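Side-chain contacts in periplasmic binding protein/LacI transcriptional regulator (Burkholderia multivorans, PDB 4YLE), which probably captures a sugar or related small solute in the periplasm and delivers it to an ABC transporter for uptake: residues 49-54 against 67-72; 55-58 against 64-67. All coordinates share one frame; numbering follows the deposited sequence.

Contact 1: 49-54 against 67-72; sequences TMENGA and LITNGI
With chi1 at -169° and the rest of its chain extended, E51 reaches from the helix to the hydroxyl of T69 on the strand. T69 turns OG1 between its own N and carbonyl carbon (chi1 68°), presenting the hydroxyl to the acid. The two side chains run roughly perpendicular to each other. T69 OG1 donates to E51 OE2 at 2.7 Å, and OE2 accepts on its anti lone pair, the one away from OE1. The aliphatic part of E51 backs this bond, with E51 CG 4.0 Å from T69 CB. T69 OG1 has a second partner in K55 NZ, so the hydroxyl links the acid to an amine one helical turn on. That nearby positive charge would be expected to keep the carboxylate ionised. One turn along the helix the contact becomes apolar. L67 CD2 lies 3.8 Å from A54 CB and 3.6 Å from A54 O. I287 of helix 279-295 touches both A54 and L67. L37 of strand 34-39 also touches A54, and M39 touches E51 and T69. Strand 66-72 is an edge strand of its sheet, and helix 45-60 packs against it as the connecting helix of a beta-alpha-beta crossover. Such crossovers are the repeating element of the Rossmann-like lobes of periplasmic binding proteins.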
ATOM      1  N   THR A  49       1.429   6.575 -10.019  1.00 20.93           N
ATOM      2  CA  THR A  49       2.236   5.612 -10.771  1.00 21.42           C
ATOM      3  C   THR A  49       1.399   4.409 -11.197  1.00 21.81           C
ATOM      4  O   THR A  49       1.466   3.937 -12.338  1.00 19.11           O
ATOM      5  CB  THR A  49       3.429   5.151  -9.921  1.00 20.30           C
ATOM      6  OG1 THR A  49       4.339   6.249  -9.784  1.00 21.54           O
ATOM      7  CG2 THR A  49       4.163   3.977 -10.572  1.00 23.41           C
HETATM    8  N   MSE A  50       0.578   3.930 -10.280  1.00 16.64           N
HETATM    9  CA  MSE A  50      -0.336   2.844 -10.566  1.00 16.61           C
HETATM   10  C   MSE A  50      -1.289   3.229 -11.689  1.00 18.24           C
HETATM   11  O   MSE A  50      -1.460   2.458 -12.639  1.00 18.24           O
HETATM   12  CB  MSE A  50      -1.150   2.465  -9.324  1.00 17.81           C
HETATM   13  CG  MSE A  50      -2.068   1.307  -9.550  1.00 16.46           C
HETATM   14 SE   MSE A  50      -3.201   0.903  -8.019  1.00 22.25          SE
HETATM   15  CE  MSE A  50      -1.820   0.071  -6.964  1.00 18.71           C
ATOM     16  N   GLU A  51      -1.915   4.396 -11.559  1.00 18.41           N
ATOM     17  CA  GLU A  51      -2.875   4.896 -12.551  1.00 17.55           C
ATOM     18  C   GLU A  51      -2.239   5.026 -13.919  1.00 22.44           C
ATOM     19  O   GLU A  51      -2.818   4.591 -14.923  1.00 20.66           O
ATOM     20  CB  GLU A  51      -3.454   6.246 -12.095  1.00 19.94           C
ATOM     21  CG  GLU A  51      -4.618   6.708 -12.915  1.00 23.71           C
ATOM     22  CD  GLU A  51      -5.143   8.067 -12.482  1.00 34.68           C
ATOM     23  OE1 GLU A  51      -4.327   8.908 -12.063  1.00 27.79           O
ATOM     24  OE2 GLU A  51      -6.370   8.276 -12.556  1.00 43.65           O
ATOM     25  N   ASN A  52      -1.030   5.574 -13.967  1.00 25.59           N
ATOM     26  CA  ASN A  52      -0.366   5.744 -15.249  1.00 24.89           C
ATOM     27  C   ASN A  52      -0.137   4.388 -15.902  1.00 17.77           C
ATOM     28  O   ASN A  52      -0.376   4.233 -17.099  1.00 23.87           O
ATOM     29  CB  ASN A  52       0.956   6.492 -15.095  1.00 31.67           C
ATOM     30  CG  ASN A  52       0.753   7.940 -14.725  1.00 42.46           C
ATOM     31  OD1 ASN A  52      -0.273   8.537 -15.061  1.00 36.53           O
ATOM     32  ND2 ASN A  52       1.724   8.511 -14.018  1.00 55.44           N
ATOM     33  N   GLY A  53       0.297   3.413 -15.112  1.00 15.73           N
ATOM     34  CA  GLY A  53       0.511   2.059 -15.599  1.00 19.60           C
ATOM     35  C   GLY A  53      -0.734   1.434 -16.198  1.00 23.49           C
ATOM     36  O   GLY A  53      -0.712   0.836 -17.272  1.00 18.96           O
ATOM     37  N   ALA A  54      -1.835   1.561 -15.481  1.00 14.85           N
ATOM     38  CA  ALA A  54      -3.112   1.022 -15.925  1.00 16.79           C
ATOM     39  C   ALA A  54      -3.540   1.680 -17.227  1.00 18.10           C
ATOM     40  O   ALA A  54      -3.983   1.013 -18.156  1.00 21.46           O
ATOM     41  CB  ALA A  54      -4.166   1.245 -14.865  1.00 17.44           C
ATOM     42  N   LEU A  67     -11.437   1.430 -19.526  1.00 28.26           N
ATOM     43  CA  LEU A  67     -10.910   1.557 -18.154  1.00 26.90           C
ATOM     44  C   LEU A  67     -11.419   2.833 -17.533  1.00 27.46           C
ATOM     45  O   LEU A  67     -11.299   3.890 -18.140  1.00 27.86           O
ATOM     46  CB  LEU A  67      -9.375   1.568 -18.150  1.00 25.03           C
ATOM     47  CG  LEU A  67      -8.715   1.836 -16.794  1.00 23.82           C
ATOM     48  CD1 LEU A  67      -8.949   0.670 -15.867  1.00 23.94           C
ATOM     49  CD2 LEU A  67      -7.206   2.149 -16.917  1.00 25.59           C
ATOM     50  N   ILE A  68     -11.985   2.740 -16.330  1.00 27.86           N
ATOM     51  CA  ILE A  68     -12.385   3.932 -15.563  1.00 28.38           C
ATOM     52  C   ILE A  68     -11.558   3.947 -14.296  1.00 28.58           C
ATOM     53  O   ILE A  68     -11.635   2.986 -13.556  1.00 28.41           O
ATOM     54  CB  ILE A  68     -13.888   3.907 -15.178  1.00 30.72           C
ATOM     55  CG1 ILE A  68     -14.747   3.661 -16.415  1.00 49.09           C
ATOM     56  CG2 ILE A  68     -14.303   5.202 -14.432  1.00 31.78           C
ATOM     57  CD1 ILE A  68     -14.563   4.679 -17.520  1.00 65.30           C
ATOM     58  N   THR A  69     -10.781   5.009 -14.057  1.00 26.00           N
ATOM     59  CA  THR A  69      -9.916   5.067 -12.863  1.00 24.69           C
ATOM     60  C   THR A  69     -10.462   6.104 -11.894  1.00 25.61           C
ATOM     61  O   THR A  69     -11.027   7.119 -12.298  1.00 27.43           O
ATOM     62  CB  THR A  69      -8.436   5.411 -13.201  1.00 23.37           C
ATOM     63  OG1 THR A  69      -8.340   6.753 -13.682  1.00 27.23           O
ATOM     64  CG2 THR A  69      -7.897   4.491 -14.240  1.00 26.96           C
ATOM     65  N   ASN A  70     -10.343   5.822 -10.601  1.00 25.38           N
ATOM     66  CA  ASN A  70     -10.786   6.762  -9.579  1.00 26.17           C
ATOM     67  C   ASN A  70      -9.974   6.559  -8.335  1.00 25.14           C
ATOM     68  O   ASN A  70      -9.551   5.450  -8.049  1.00 24.38           O
ATOM     69  CB  ASN A  70     -12.254   6.582  -9.214  1.00 28.28           C
ATOM     70  CG  ASN A  70     -13.198   7.155 -10.254  1.00 45.38           C
ATOM     71  OD1 ASN A  70     -13.924   6.421 -10.931  1.00 50.92           O
ATOM     72  ND2 ASN A  70     -13.206   8.476 -10.375  1.00 40.02           N
ATOM     73  N   GLY A  71      -9.821   7.638  -7.581  1.00 26.90           N
ATOM     74  CA  GLY A  71      -9.117   7.606  -6.311  1.00 27.81           C
ATOM     75  C   GLY A  71      -9.851   8.520  -5.361  1.00 27.31           C
ATOM     76  O   GLY A  71     -10.884   9.103  -5.729  1.00 27.96           O
ATOM     77  N   ILE A  72      -9.321   8.640  -4.149  1.00 26.23           N
ATOM     78  CA  ILE A  72      -9.930   9.440  -3.111  1.00 27.74           C
ATOM     79  C   ILE A  72      -8.963  10.559  -2.714  1.00 27.53           C
ATOM     80  O   ILE A  72      -7.783  10.547  -3.100  1.00 26.54           O
ATOM     81  CB  ILE A  72     -10.327   8.580  -1.906  1.00 28.32           C
ATOM     82  CG1 ILE A  72      -9.164   7.693  -1.446  1.00 27.01           C
ATOM     83  CG2 ILE A  72     -11.517   7.710  -2.290  1.00 29.38           C
ATOM     84  CD1 ILE A  72      -9.471   6.840  -0.248  1.00 27.84           C
TER

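Contact 2: 55-58 against 64-67; sequences KEYQ and QFDL
Q58 makes the central contacts, gripping F65 by both its amide and its aliphatic chain. Q58 NE2 donates to F65 O over 3.0 Å. The bond is nearly straight, at 174°, and lies in the carbonyl plane and in the plane of the Q58 amide. The bend at chi2 (-82°) turns the amide toward this carbonyl while CG stays over one face of the F65 ring. That CH-pi contact puts Q58 CG 4.1 Å from the F65 ring centroid, displaced from the ring centre. Q58 CG also meets L67 CB at 3.8 Å, the two side chains running antiparallel past one another. Y57 reaches the same phenyl ring, with Y57 CD2 3.7 Å from F65 CZ. The two rings are oblique, their planes 40° apart. All this joins the late turns of helix 45-60 to the start of strand 66-72, at the return leg of a beta-alpha-beta unit. K55 adds a water bridge: the water accepts from K55 NZ at 2.7 Å and donates to L67 O at 2.7 Å. The amine also bonds to the hydroxyl of T69. Further out, Y57 OH bonds to D288, and F65 touches I287 and L291, all on helix 279-295. The D66 carboxylate lies beside the Q58 amide and forms a salt bridge with K32; D66 backbone bonds to P33 and V35 hold the strand start in the sheet.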
ATOM      1  N   LYS A  55      -3.423   3.000 -17.288  1.00 18.86           N
ATOM      2  CA  LYS A  55      -3.851   3.744 -18.458  1.00 22.64           C
ATOM      3  C   LYS A  55      -2.987   3.385 -19.664  1.00 23.83           C
ATOM      4  O   LYS A  55      -3.500   3.225 -20.780  1.00 24.69           O
ATOM      5  CB  LYS A  55      -3.827   5.249 -18.173  1.00 23.48           C
ATOM      6  CG  LYS A  55      -4.954   5.702 -17.228  1.00 25.27           C
ATOM      7  CD  LYS A  55      -5.000   7.229 -17.153  1.00 33.02           C
ATOM      8  CE  LYS A  55      -6.055   7.737 -16.180  1.00 48.20           C
ATOM      9  NZ  LYS A  55      -7.425   7.261 -16.522  1.00 56.38           N
ATOM     10  N   GLU A  56      -1.689   3.229 -19.446  1.00 23.25           N
ATOM     11  CA  GLU A  56      -0.803   2.822 -20.531  1.00 27.47           C
ATOM     12  C   GLU A  56      -1.156   1.433 -21.036  1.00 21.58           C
ATOM     13  O   GLU A  56      -1.161   1.171 -22.251  1.00 25.33           O
ATOM     14  CB  GLU A  56       0.625   2.889 -20.058  1.00 28.15           C
ATOM     15  CG  GLU A  56       1.071   4.323 -19.945  1.00 35.16           C
ATOM     16  CD  GLU A  56       2.248   4.491 -19.037  1.00 49.49           C
ATOM     17  OE1 GLU A  56       2.882   3.459 -18.733  1.00 46.85           O
ATOM     18  OE2 GLU A  56       2.532   5.648 -18.633  1.00 58.08           O
ATOM     19  N   TYR A  57      -1.497   0.563 -20.107  1.00 16.74           N
ATOM     20  CA  TYR A  57      -1.941  -0.783 -20.448  1.00 20.98           C
ATOM     21  C   TYR A  57      -3.222  -0.766 -21.278  1.00 23.68           C
ATOM     22  O   TYR A  57      -3.326  -1.487 -22.263  1.00 17.11           O
ATOM     23  CB  TYR A  57      -2.158  -1.608 -19.193  1.00 20.82           C
ATOM     24  CG  TYR A  57      -2.438  -3.056 -19.480  1.00 18.83           C
ATOM     25  CD1 TYR A  57      -1.496  -3.819 -20.157  1.00 26.70           C
ATOM     26  CD2 TYR A  57      -3.620  -3.650 -19.106  1.00 23.92           C
ATOM     27  CE1 TYR A  57      -1.718  -5.132 -20.437  1.00 27.53           C
ATOM     28  CE2 TYR A  57      -3.859  -4.987 -19.388  1.00 25.51           C
ATOM     29  CZ  TYR A  57      -2.884  -5.712 -20.057  1.00 23.61           C
ATOM     30  OH  TYR A  57      -3.051  -7.040 -20.362  1.00 32.29           O
ATOM     31  N   GLN A  58      -4.198   0.050 -20.876  1.00 18.24           N
ATOM     32  CA  GLN A  58      -5.406   0.162 -21.650  1.00 18.75           C
ATOM     33  C   GLN A  58      -5.115   0.716 -23.036  1.00 19.86           C
ATOM     34  O   GLN A  58      -5.673   0.240 -24.025  1.00 22.11           O
ATOM     35  CB  GLN A  58      -6.444   1.040 -20.944  1.00 30.38           C
ATOM     36  CG  GLN A  58      -7.838   0.957 -21.572  1.00 28.72           C
ATOM     37  CD  GLN A  58      -8.010   1.849 -22.799  1.00 23.08           C
ATOM     38  OE1 GLN A  58      -7.327   2.860 -22.947  1.00 24.57           O
ATOM     39  NE2 GLN A  58      -8.959   1.480 -23.687  1.00 25.98           N
ATOM     40  N   GLN A  64      -9.470  -4.178 -26.300  1.00 34.82           N
ATOM     41  CA  GLN A  64      -9.755  -5.303 -25.398  1.00 31.75           C
ATOM     42  C   GLN A  64     -10.667  -4.926 -24.243  1.00 36.54           C
ATOM     43  O   GLN A  64     -11.446  -5.742 -23.780  1.00 39.36           O
ATOM     44  CB  GLN A  64      -8.486  -5.879 -24.776  1.00 30.40           C
ATOM     45  CG  GLN A  64      -7.593  -6.710 -25.665  1.00 42.58           C
ATOM     46  CD  GLN A  64      -6.393  -7.269 -24.884  1.00 59.56           C
ATOM     47  OE1 GLN A  64      -6.437  -7.395 -23.645  1.00 55.61           O
ATOM     48  NE2 GLN A  64      -5.313  -7.597 -25.605  1.00 72.79           N
ATOM     49  N   PHE A  65     -10.525  -3.705 -23.752  1.00 30.64           N
ATOM     50  CA  PHE A  65     -11.326  -3.238 -22.625  1.00 30.83           C
ATOM     51  C   PHE A  65     -11.302  -1.718 -22.527  1.00 30.13           C
ATOM     52  O   PHE A  65     -10.431  -1.073 -23.092  1.00 29.22           O
ATOM     53  CB  PHE A  65     -10.854  -3.881 -21.303  1.00 29.81           C
ATOM     54  CG  PHE A  65      -9.528  -3.340 -20.760  1.00 27.64           C
ATOM     55  CD1 PHE A  65      -8.327  -3.746 -21.315  1.00 27.00           C
ATOM     56  CD2 PHE A  65      -9.494  -2.478 -19.678  1.00 27.07           C
ATOM     57  CE1 PHE A  65      -7.107  -3.275 -20.819  1.00 26.71           C
ATOM     58  CE2 PHE A  65      -8.266  -2.008 -19.174  1.00 25.03           C
ATOM     59  CZ  PHE A  65      -7.083  -2.413 -19.747  1.00 25.94           C
ATOM     60  N   ASP A  66     -12.306  -1.166 -21.846  1.00 31.03           N
ATOM     61  CA  ASP A  66     -12.322   0.243 -21.451  1.00 30.64           C
ATOM     62  C   ASP A  66     -11.998   0.313 -19.965  1.00 30.88           C
ATOM     63  O   ASP A  66     -12.268  -0.627 -19.240  1.00 29.54           O
ATOM     64  CB  ASP A  66     -13.677   0.892 -21.712  1.00 33.02           C
ATOM     65  CG  ASP A  66     -13.947   1.093 -23.175  1.00 41.17           C
ATOM     66  OD1 ASP A  66     -13.009   1.527 -23.882  1.00 43.45           O
ATOM     67  OD2 ASP A  66     -15.082   0.798 -23.617  1.00 41.81           O
ATOM     68  N   LEU A  67     -11.437   1.430 -19.526  1.00 28.26           N
ATOM     69  CA  LEU A  67     -10.910   1.557 -18.154  1.00 26.90           C
ATOM     70  C   LEU A  67     -11.419   2.833 -17.533  1.00 27.46           C
ATOM     71  O   LEU A  67     -11.299   3.890 -18.140  1.00 27.86           O
ATOM     72  CB  LEU A  67      -9.375   1.568 -18.150  1.00 25.03           C
ATOM     73  CG  LEU A  67      -8.715   1.836 -16.794  1.00 23.82           C
ATOM     74  CD1 LEU A  67      -8.949   0.670 -15.867  1.00 23.94           C
ATOM     75  CD2 LEU A  67      -7.206   2.149 -16.917  1.00 25.59           C
TER
HETATM   76  O   HOH W   1      -9.057   5.369 -17.659  1.00 50.51           O

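Overall arrangement
From the N terminus, strand 34-39 leads into helix 45-60, which supplies the first segment of both contacts. The chain turns after this helix and comes back as strand 66-72. Contact 2 (55-58 with 64-67) closes the short loop at this turn. Contact 1 (49-54 with 67-72) closes the longer one around it. The pairs therefore nest without crossing, and their centres lie 10 Å apart. L67 serves both, and the K55-T69 pair joins them. Together they fix one helix on the edge strand of the seven-stranded sheet, with helix 279-295 packed against both contacts.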